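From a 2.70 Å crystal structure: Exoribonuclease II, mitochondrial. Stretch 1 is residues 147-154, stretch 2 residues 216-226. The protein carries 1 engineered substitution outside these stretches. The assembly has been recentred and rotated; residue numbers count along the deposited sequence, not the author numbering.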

ATOM      1  N   ILE A 147     -27.905 -16.291   9.100  1.00 55.09           N
ATOM      2  CA  ILE A 147     -28.533 -15.742   7.906  1.00 53.88           C
ATOM      3  C   ILE A 147     -27.484 -15.160   6.974  1.00 55.35           C
ATOM      4  O   ILE A 147     -27.573 -15.292   5.749  1.00 57.40           O
ATOM      5  CB  ILE A 147     -29.570 -14.675   8.280  1.00 53.08           C
ATOM      6  CG1 ILE A 147     -30.574 -15.197   9.319  1.00 56.50           C
ATOM      7  CG2 ILE A 147     -30.243 -14.196   7.036  1.00 50.54           C
ATOM      8  CD1 ILE A 147     -30.256 -14.833  10.754  1.00 53.89           C
ATOM      9  N   VAL A 148     -26.485 -14.490   7.543  1.00 52.91           N
ATOM     10  CA  VAL A 148     -25.426 -13.893   6.744  1.00 52.48           C
ATOM     11  C   VAL A 148     -24.630 -14.954   5.989  1.00 52.80           C
ATOM     12  O   VAL A 148     -24.278 -14.763   4.817  1.00 57.09           O
ATOM     13  CB  VAL A 148     -24.512 -13.073   7.672  1.00 56.31           C
ATOM     14  CG1 VAL A 148     -23.225 -12.680   6.962  1.00 56.80           C
ATOM     15  CG2 VAL A 148     -25.237 -11.874   8.229  1.00 55.42           C
ATOM     16  N   LEU A 149     -24.332 -16.082   6.640  1.00 46.52           N
ATOM     17  CA  LEU A 149     -23.593 -17.145   5.972  1.00 45.23           C
ATOM     18  C   LEU A 149     -24.339 -17.618   4.750  1.00 52.83           C
ATOM     19  O   LEU A 149     -23.741 -17.900   3.705  1.00 55.55           O
ATOM     20  CB  LEU A 149     -23.359 -18.308   6.921  1.00 45.96           C
ATOM     21  CG  LEU A 149     -22.359 -18.084   8.047  1.00 51.40           C
ATOM     22  CD1 LEU A 149     -22.437 -19.252   9.020  1.00 55.61           C
ATOM     23  CD2 LEU A 149     -20.954 -17.945   7.488  1.00 49.93           C
ATOM     24  N   LYS A 150     -25.660 -17.668   4.857  1.00 57.02           N
ATOM     25  CA  LYS A 150     -26.465 -18.053   3.719  1.00 57.70           C
ATOM     26  C   LYS A 150     -26.362 -17.009   2.616  1.00 60.53           C
ATOM     27  O   LYS A 150     -26.175 -17.354   1.447  1.00 70.03           O
ATOM     28  CB  LYS A 150     -27.907 -18.276   4.169  1.00 58.88           C
ATOM     29  N   LYS A 151     -26.408 -15.726   2.955  1.00 53.79           N
ATOM     30  CA  LYS A 151     -26.262 -14.726   1.901  1.00 50.59           C
ATOM     31  C   LYS A 151     -24.883 -14.811   1.263  1.00 51.69           C
ATOM     32  O   LYS A 151     -24.761 -14.829   0.034  1.00 55.53           O
ATOM     33  CB  LYS A 151     -26.504 -13.330   2.470  1.00 54.12           C
ATOM     34  CG  LYS A 151     -27.840 -13.169   3.206  1.00 61.77           C
ATOM     35  CD  LYS A 151     -27.969 -11.807   3.893  1.00 65.69           C
ATOM     36  CE  LYS A 151     -29.406 -11.517   4.327  1.00 64.71           C
ATOM     37  NZ  LYS A 151     -29.544 -10.274   5.158  1.00 64.05           N
ATOM     38  N   LEU A 152     -23.838 -14.919   2.096  1.00 51.63           N
ATOM     39  CA  LEU A 152     -22.461 -14.992   1.620  1.00 47.58           C
ATOM     40  C   LEU A 152     -22.280 -16.089   0.594  1.00 47.41           C
ATOM     41  O   LEU A 152     -21.701 -15.870  -0.471  1.00 39.90           O
ATOM     42  CB  LEU A 152     -21.510 -15.219   2.794  1.00 46.36           C
ATOM     43  CG  LEU A 152     -21.236 -13.923   3.546  1.00 41.06           C
ATOM     44  CD1 LEU A 152     -20.467 -14.077   4.823  1.00 39.55           C
ATOM     45  CD2 LEU A 152     -20.487 -13.074   2.618  1.00 39.33           C
ATOM     46  N   GLU A 153     -22.769 -17.282   0.895  1.00 53.95           N
ATOM     47  CA  GLU A 153     -22.692 -18.334  -0.106  1.00 62.06           C
ATOM     48  C   GLU A 153     -23.431 -17.911  -1.370  1.00 66.14           C
ATOM     49  O   GLU A 153     -22.998 -18.205  -2.492  1.00 66.44           O
ATOM     50  CB  GLU A 153     -23.268 -19.637   0.454  1.00 55.23           C
ATOM     51  N   LEU A 154     -24.523 -17.171  -1.208  1.00 63.93           N
ATOM     52  CA  LEU A 154     -25.352 -16.834  -2.357  1.00 69.31           C
ATOM     53  C   LEU A 154     -24.688 -15.778  -3.221  1.00 70.94           C
ATOM     54  O   LEU A 154     -24.383 -16.018  -4.395  1.00 75.50           O
ATOM     55  CB  LEU A 154     -26.721 -16.352  -1.889  1.00 73.33           C
ATOM     56  CG  LEU A 154     -27.690 -15.946  -3.008  1.00 72.62           C
ATOM     57  CD1 LEU A 154     -27.620 -16.840  -4.253  1.00 77.13           C
ATOM     58  CD2 LEU A 154     -29.088 -15.974  -2.452  1.00 68.31           C
TER
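Stretch 2, residues 216-226: LATYWGVREQQ

Stretch 2 is helical and lies across the helix of stretch 1 at a signed crossing angle of -61°, the two N-to-C directions diverging by the same 61°. The axes approach to 9.2 Å, and contact is concentrated around one crossing point, with 401 Å² buried when both sides are summed. The backbones come nearest where the CA of Leu 149 lies 5.5 Å from the CA of Gly 221; one helical turn earlier on stretch 2, the CA of Thr 218 is 6.5 Å from the CA of Val 148. Each helix keeps its regular i to i+4 backbone bonding through this region, as in Leu 152 N to Val 148 O at 2.8 Å and Gly 221 N to Ala 217 O at 2.7 Å.

The first rule of this contact is spacing by turns. Ala 217, Gly 221 and Gln 225, with Thr 218 and Val 222 beside them, form the face of stretch 2 that meets Val 148, Leu 149 and Leu 152. Gly 221 is the floor of the crossing. Leu 149 CD2 rests 3.7 Å from Gly 221 CA, and Leu 152 CD1 comes to 3.5 Å from Gly 221 C. A CB at this position would point toward stretch 1 and fall 2.4 Å from Leu 152 CD1, a clash, and 3.4 Å from Val 148 CG1, which is tight. The absence of a side chain is therefore space that Leu 152 already uses.

Apolar packing surrounds that space. Leu 152, in the m,t rotamer, is a knob seated among Thr 218, Gly 221, Val 222 and Gln 225; its CD1 lies 4.2 Å from Val 222 CG2 and 4.1 Å from Thr 218 O. Toward the start of stretch 2, Val 148 points at the partner helix and meets a small residue, its CG2 packing 4.0 Å from Ala 217 CB, while its CG1 lies 4.0 Å from Thr 218 CA. Leu 149 also adopts m,t. Its CA-to-CB bond is directed sideways, yet the end of the side chain comes nearer, and CD2 reaches to 4.0 Å from Gln 225 CG.

The polar side of the contact belongs mainly to Gln 225, which has 75 Å² covered by stretch 1. Its NE2 stands 3.1 Å from Leu 149 O, close enough to matter although the geometry does not settle whether they bond. Its OE1 approaches Leu 152 CB at 3.4 Å and is hydrogen-bonded elsewhere in the structure, so this amide can lie against an apolar neighbor with its oxygen satisfied. At the exposed margin, Glu 224 OE2 comes within 3.4 Å of Leu 149 CD1, a carboxylate passing a methyl. The pattern to read is a glycine at closest approach, a leucine filling its gap, and a glutamine whose amide reaches across to the partner backbone.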

ATOM      1  N   LEU A 216     -20.018  -6.465  11.483  1.00 46.23           N
ATOM      2  CA  LEU A 216     -19.335  -7.462  12.287  1.00 43.51           C
ATOM      3  C   LEU A 216     -19.676  -8.864  11.817  1.00 46.52           C
ATOM      4  O   LEU A 216     -18.786  -9.677  11.557  1.00 56.18           O
ATOM      5  CB  LEU A 216     -19.715  -7.245  13.736  1.00 43.69           C
ATOM      6  CG  LEU A 216     -18.864  -7.959  14.743  1.00 59.07           C
ATOM      7  CD1 LEU A 216     -17.443  -7.981  14.255  1.00 58.53           C
ATOM      8  CD2 LEU A 216     -18.961  -7.146  15.993  1.00 68.21           C
ATOM      9  N   ALA A 217     -20.964  -9.151  11.659  1.00 45.72           N
ATOM     10  CA  ALA A 217     -21.379 -10.482  11.217  1.00 43.77           C
ATOM     11  C   ALA A 217     -20.788 -10.834   9.857  1.00 42.98           C
ATOM     12  O   ALA A 217     -20.393 -11.979   9.629  1.00 45.60           O
ATOM     13  CB  ALA A 217     -22.906 -10.569  11.166  1.00 40.04           C
ATOM     14  N   THR A 218     -20.716  -9.869   8.940  1.00 39.41           N
ATOM     15  CA  THR A 218     -20.178 -10.179   7.627  1.00 39.24           C
ATOM     16  C   THR A 218     -18.715 -10.548   7.723  1.00 41.50           C
ATOM     17  O   THR A 218     -18.267 -11.510   7.093  1.00 44.17           O
ATOM     18  CB  THR A 218     -20.338  -8.980   6.692  1.00 42.30           C
ATOM     19  OG1 THR A 218     -21.636  -8.413   6.831  1.00 44.49           O
ATOM     20  CG2 THR A 218     -20.169  -9.396   5.283  1.00 43.48           C
ATOM     21  N   TYR A 219     -17.967  -9.812   8.539  1.00 39.87           N
ATOM     22  CA  TYR A 219     -16.574 -10.139   8.770  1.00 39.07           C
ATOM     23  C   TYR A 219     -16.440 -11.571   9.245  1.00 39.26           C
ATOM     24  O   TYR A 219     -15.735 -12.396   8.653  1.00 39.23           O
ATOM     25  CB  TYR A 219     -16.014  -9.200   9.828  1.00 42.80           C
ATOM     26  CG  TYR A 219     -14.626  -9.591  10.190  1.00 47.78           C
ATOM     27  CD1 TYR A 219     -13.628  -9.479   9.253  1.00 50.73           C
ATOM     28  CD2 TYR A 219     -14.306 -10.119  11.438  1.00 46.07           C
ATOM     29  CE1 TYR A 219     -12.341  -9.843   9.531  1.00 56.88           C
ATOM     30  CE2 TYR A 219     -12.988 -10.498  11.738  1.00 46.64           C
ATOM     31  CZ  TYR A 219     -12.009 -10.353  10.766  1.00 54.53           C
ATOM     32  OH  TYR A 219     -10.690 -10.697  10.991  1.00 55.49           O
ATOM     33  N   TRP A 220     -17.145 -11.879  10.315  1.00 39.48           N
ATOM     34  CA  TRP A 220     -17.185 -13.228  10.846  1.00 39.70           C
ATOM     35  C   TRP A 220     -17.607 -14.241   9.794  1.00 41.77           C
ATOM     36  O   TRP A 220     -17.037 -15.333   9.712  1.00 48.23           O
ATOM     37  CB  TRP A 220     -18.150 -13.254  12.019  1.00 39.96           C
ATOM     38  CG  TRP A 220     -17.577 -12.663  13.246  1.00 43.79           C
ATOM     39  CD1 TRP A 220     -16.253 -12.490  13.520  1.00 44.16           C
ATOM     40  CD2 TRP A 220     -18.291 -12.238  14.416  1.00 44.00           C
ATOM     41  NE1 TRP A 220     -16.098 -11.950  14.777  1.00 44.78           N
ATOM     42  CE2 TRP A 220     -17.334 -11.786  15.348  1.00 40.34           C
ATOM     43  CE3 TRP A 220     -19.647 -12.191  14.765  1.00 46.40           C
ATOM     44  CZ2 TRP A 220     -17.686 -11.285  16.602  1.00 43.69           C
ATOM     45  CZ3 TRP A 220     -20.000 -11.697  16.018  1.00 48.41           C
ATOM     46  CH2 TRP A 220     -19.020 -11.251  16.921  1.00 50.75           C
ATOM     47  N   GLY A 221     -18.630 -13.923   9.011  1.00 41.17           N
ATOM     48  CA  GLY A 221     -19.046 -14.850   7.976  1.00 45.80           C
ATOM     49  C   GLY A 221     -17.931 -15.117   6.988  1.00 52.85           C
ATOM     50  O   GLY A 221     -17.716 -16.255   6.559  1.00 60.39           O
ATOM     51  N   VAL A 222     -17.190 -14.071   6.634  1.00 44.95           N
ATOM     52  CA  VAL A 222     -16.109 -14.226   5.678  1.00 40.40           C
ATOM     53  C   VAL A 222     -14.977 -15.032   6.285  1.00 42.21           C
ATOM     54  O   VAL A 222     -14.429 -15.930   5.642  1.00 47.60           O
ATOM     55  CB  VAL A 222     -15.643 -12.847   5.194  1.00 38.98           C
ATOM     56  CG1 VAL A 222     -14.409 -12.954   4.361  1.00 38.88           C
ATOM     57  CG2 VAL A 222     -16.714 -12.249   4.379  1.00 38.94           C
ATOM     58  N   ARG A 223     -14.621 -14.766   7.538  1.00 40.24           N
ATOM     59  CA  ARG A 223     -13.553 -15.574   8.110  1.00 39.39           C
ATOM     60  C   ARG A 223     -13.935 -17.032   8.107  1.00 42.40           C
ATOM     61  O   ARG A 223     -13.088 -17.896   7.864  1.00 49.05           O
ATOM     62  CB  ARG A 223     -13.211 -15.121   9.516  1.00 46.31           C
ATOM     63  CG  ARG A 223     -12.900 -13.689   9.535  1.00 52.04           C
ATOM     64  CD  ARG A 223     -11.483 -13.512   9.013  1.00 54.52           C
ATOM     65  NE  ARG A 223     -10.492 -13.607  10.072  1.00 57.09           N
ATOM     66  CZ  ARG A 223      -9.609 -14.581  10.176  1.00 57.48           C
ATOM     67  NH1 ARG A 223      -9.598 -15.558   9.278  1.00 60.27           N
ATOM     68  NH2 ARG A 223      -8.742 -14.568  11.178  1.00 56.93           N
ATOM     69  N   GLU A 224     -15.223 -17.315   8.312  1.00 43.52           N
ATOM     70  CA  GLU A 224     -15.695 -18.686   8.267  1.00 47.23           C
ATOM     71  C   GLU A 224     -15.630 -19.232   6.848  1.00 45.44           C
ATOM     72  O   GLU A 224     -14.942 -20.224   6.590  1.00 46.12           O
ATOM     73  CB  GLU A 224     -17.111 -18.774   8.855  1.00 54.65           C
ATOM     74  CG  GLU A 224     -17.090 -19.168  10.346  1.00 69.27           C
ATOM     75  CD  GLU A 224     -18.461 -19.277  11.017  1.00 81.71           C
ATOM     76  OE1 GLU A 224     -18.580 -18.894  12.211  1.00 85.46           O
ATOM     77  OE2 GLU A 224     -19.410 -19.771  10.371  1.00 85.27           O
ATOM     78  N   GLN A 225     -16.250 -18.556   5.893  1.00 44.31           N
ATOM     79  CA  GLN A 225     -16.166 -19.118   4.552  1.00 41.85           C
ATOM     80  C   GLN A 225     -14.767 -18.999   3.947  1.00 40.65           C
ATOM     81  O   GLN A 225     -14.510 -19.611   2.909  1.00 39.69           O
ATOM     82  CB  GLN A 225     -17.218 -18.472   3.672  1.00 42.64           C
ATOM     83  CG  GLN A 225     -18.576 -18.504   4.304  1.00 47.23           C
ATOM     84  CD  GLN A 225     -19.662 -18.386   3.275  1.00 61.98           C
ATOM     85  OE1 GLN A 225     -19.455 -17.829   2.196  1.00 71.65           O
ATOM     86  NE2 GLN A 225     -20.821 -18.938   3.580  1.00 63.92           N
ATOM     87  N   GLN A 226     -13.863 -18.233   4.570  1.00 39.78           N
ATOM     88  CA  GLN A 226     -12.469 -18.269   4.159  1.00 40.37           C
ATOM     89  C   GLN A 226     -11.912 -19.662   4.263  1.00 46.49           C
ATOM     90  O   GLN A 226     -11.039 -20.057   3.482  1.00 53.89           O
ATOM     91  CB  GLN A 226     -11.613 -17.364   5.015  1.00 46.58           C
ATOM     92  CG  GLN A 226     -11.496 -15.969   4.544  1.00 56.77           C
ATOM     93  CD  GLN A 226     -10.644 -15.175   5.470  1.00 67.94           C
ATOM     94  OE1 GLN A 226     -10.159 -15.698   6.467  1.00 73.11           O
ATOM     95  NE2 GLN A 226     -10.433 -13.912   5.147  1.00 81.91           N
TER